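MRNA transport regulator MTR2 (Candida albicans, PDB 1Q42) takes part in the export of mRNA from the nucleus to the cytoplasm and interacts with the export factor Mex67. Local coordinates at residues 31-36 / 103-108. Numbering follows the deposited sequence.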
loop_
_atom_site.group_PDB
_atom_site.type_symbol
_atom_site.label_atom_id
_atom_site.label_comp_id
_atom_site.label_asym_id
_atom_site.label_seq_id
_atom_site.Cartn_x
_atom_site.Cartn_y
_atom_site.Cartn_z
ATOM N N PRO A 31 11.328 -9.255 1.871
ATOM C CA PRO A 31 10.314 -9.793 0.953
ATOM C C PRO A 31 8.891 -9.368 1.311
ATOM O O PRO A 31 8.124 -9.084 0.393
ATOM C CB PRO A 31 10.474 -11.319 1.070
ATOM C CG PRO A 31 11.734 -11.559 1.795
ATOM C CD PRO A 31 12.120 -10.322 2.511
ATOM N N PHE A 32 8.551 -9.314 2.603
ATOM C CA PHE A 32 7.221 -8.866 3.026
ATOM C C PHE A 32 6.951 -7.430 2.596
ATOM O O PHE A 32 5.881 -7.138 2.072
ATOM C CB PHE A 32 7.041 -8.980 4.543
ATOM C CG PHE A 32 5.926 -8.115 5.085
ATOM C CD1 PHE A 32 4.600 -8.390 4.767
ATOM C CD2 PHE A 32 6.203 -7.033 5.911
ATOM C CE1 PHE A 32 3.558 -7.594 5.266
ATOM C CE2 PHE A 32 5.165 -6.238 6.410
ATOM C CZ PHE A 32 3.847 -6.523 6.079
ATOM N N LEU A 33 7.918 -6.546 2.813
ATOM C CA LEU A 33 7.757 -5.133 2.431
ATOM C C LEU A 33 7.613 -4.971 0.930
ATOM O O LEU A 33 6.811 -4.162 0.462
ATOM C CB LEU A 33 8.921 -4.278 2.943
ATOM C CG LEU A 33 9.042 -4.157 4.459
ATOM C CD1 LEU A 33 10.262 -3.312 4.837
ATOM C CD2 LEU A 33 7.770 -3.573 5.103
ATOM N N LYS A 34 8.384 -5.740 0.172
ATOM C CA LYS A 34 8.305 -5.676 -1.283
ATOM C C LYS A 34 6.947 -6.154 -1.791
ATOM O O LYS A 34 6.386 -5.560 -2.711
ATOM C CB LYS A 34 9.471 -6.432 -1.916
ATOM C CG LYS A 34 10.770 -5.680 -1.720
ATOM C CD LYS A 34 11.980 -6.443 -2.214
ATOM C CE LYS A 34 13.118 -5.476 -2.511
ATOM N NZ LYS A 34 14.429 -6.156 -2.632
ATOM N N ARG A 35 6.396 -7.180 -1.158
ATOM C CA ARG A 35 5.064 -7.669 -1.498
ATOM C C ARG A 35 3.978 -6.629 -1.179
ATOM O O ARG A 35 3.055 -6.415 -1.964
ATOM C CB ARG A 35 4.753 -8.961 -0.748
ATOM C CG ARG A 35 5.322 -10.193 -1.383
ATOM C CD ARG A 35 4.769 -11.470 -0.784
ATOM N NE ARG A 35 5.359 -11.750 0.523
ATOM C CZ ARG A 35 4.721 -11.727 1.692
ATOM N NH1 ARG A 35 3.425 -11.417 1.783
ATOM N NH2 ARG A 35 5.400 -12.013 2.798
ATOM N N PHE A 36 4.097 -5.994 -0.021
ATOM C CA PHE A 36 3.180 -4.918 0.377
ATOM C C PHE A 36 3.199 -3.776 -0.648
ATOM O O PHE A 36 2.166 -3.361 -1.162
ATOM C CB PHE A 36 3.548 -4.424 1.771
ATOM C CG PHE A 36 2.825 -3.192 2.174
ATOM C CD1 PHE A 36 1.474 -3.238 2.478
ATOM C CD2 PHE A 36 3.480 -1.978 2.209
ATOM C CE1 PHE A 36 0.803 -2.086 2.834
ATOM C CE2 PHE A 36 2.805 -0.822 2.569
ATOM C CZ PHE A 36 1.474 -0.884 2.876
ATOM N N HIS A 103 6.850 2.129 -6.448
ATOM C CA HIS A 103 7.647 2.339 -5.232
ATOM C C HIS A 103 8.966 1.577 -5.342
ATOM O O HIS A 103 9.017 0.463 -5.888
ATOM C CB HIS A 103 6.937 1.768 -3.993
ATOM C CG HIS A 103 5.738 2.541 -3.521
ATOM N ND1 HIS A 103 4.473 2.366 -4.049
ATOM C CD2 HIS A 103 5.610 3.462 -2.534
ATOM C CE1 HIS A 103 3.622 3.158 -3.410
ATOM N NE2 HIS A 103 4.285 3.822 -2.475
ATOM N N GLN A 104 10.035 2.171 -4.823
ATOM C CA GLN A 104 11.319 1.514 -4.677
ATOM C C GLN A 104 11.689 1.592 -3.193
ATOM O O GLN A 104 11.849 2.679 -2.645
ATOM C CB GLN A 104 12.369 2.225 -5.545
ATOM C CG GLN A 104 13.746 1.612 -5.518
ATOM C CD GLN A 104 14.759 2.407 -6.333
ATOM O OE1 GLN A 104 14.412 3.008 -7.350
ATOM N NE2 GLN A 104 16.011 2.414 -5.880
ATOM N N LEU A 105 11.766 0.437 -2.543
ATOM C CA LEU A 105 12.159 0.375 -1.135
ATOM C C LEU A 105 13.616 0.807 -1.016
ATOM O O LEU A 105 14.455 0.337 -1.792
ATOM C CB LEU A 105 11.959 -1.047 -0.616
ATOM C CG LEU A 105 12.350 -1.360 0.836
ATOM C CD1 LEU A 105 11.459 -0.651 1.800
ATOM C CD2 LEU A 105 12.296 -2.887 1.112
ATOM N N THR A 106 13.930 1.734 -0.102
ATOM C CA THR A 106 15.318 2.183 0.046
ATOM C C THR A 106 16.002 1.917 1.392
ATOM O O THR A 106 17.229 1.838 1.434
ATOM C CB THR A 106 15.474 3.661 -0.347
ATOM O OG1 THR A 106 14.542 4.470 0.389
ATOM C CG2 THR A 106 15.155 3.848 -1.850
ATOM N N SER A 107 15.233 1.779 2.468
ATOM C CA SER A 107 15.776 1.411 3.778
ATOM C C SER A 107 14.647 0.935 4.675
ATOM O O SER A 107 13.489 1.296 4.483
ATOM C CB SER A 107 16.479 2.605 4.452
ATOM O OG SER A 107 15.596 3.705 4.633
ATOM N N TYR A 108 14.983 0.108 5.650
ATOM C CA TYR A 108 14.003 -0.306 6.637
ATOM C C TYR A 108 14.684 -0.766 7.927
ATOM O O TYR A 108 15.884 -1.050 7.964
ATOM C CB TYR A 108 13.136 -1.437 6.081
ATOM C CG TYR A 108 13.922 -2.695 5.765
ATOM C CD1 TYR A 108 14.034 -3.724 6.697
ATOM C CD2 TYR A 108 14.572 -2.846 4.536
ATOM C CE1 TYR A 108 14.761 -4.881 6.406
ATOM C CE2 TYR A 108 15.297 -3.996 4.239
ATOM C CZ TYR A 108 15.387 -5.006 5.180
ATOM O OH TYR A 108 16.109 -6.144 4.899
#
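L33 reaches from the helix to two strand residues, L105 and Y108, through different atoms. Its CD1 methyl meets the root of the tyrosine, 3.7 Å from Y108 CB and 3.8 Å from Y108 CG, and approaches the ring obliquely. Nearer the helix backbone, L33 CB faces L105 CD2 at 4.1 Å. With CG anti to its own carbonyl carbon (chi1 -65°) and an extended second torsion, L33 carries CD1 out to Y108. The same L105 methyl, CD2, also lies 4.3 Å from K34 CG, so this branch sits against two successive helix residues.

The contact is small and wholly apolar, burying 167 Å² in all, yet its outer side has a polar border. Y108 holds CG between its backbone N and carbonyl carbon (chi1 63°), which turns the ring toward the N-terminal part of the helix, where its hydroxyl hydrogen-bonds to E30 OE1. E30 OE2 in turn forms a salt bridge with K34 NZ, so one carboxylate, a turn before K34, connects the ends of two side chains that lie on either side of the L105 side-chain end. Its negative charge probably helps keep the lysine extended along the helix surface.

On the strand, T106 and S107 both pair with S124 in a classic beta bulge, which lies between the two contacting residues L105 and Y108. L33 also touches F123 of strand 118-129, and L105 touches L37, one turn after L33. Helix 29-40 packs on this NTF2-like fold's sheet; segment 31-36 runs roughly antiparallel (151°) to segment 103-108 of edge strand 101-113, while F32 and F36 reach strand 183-192.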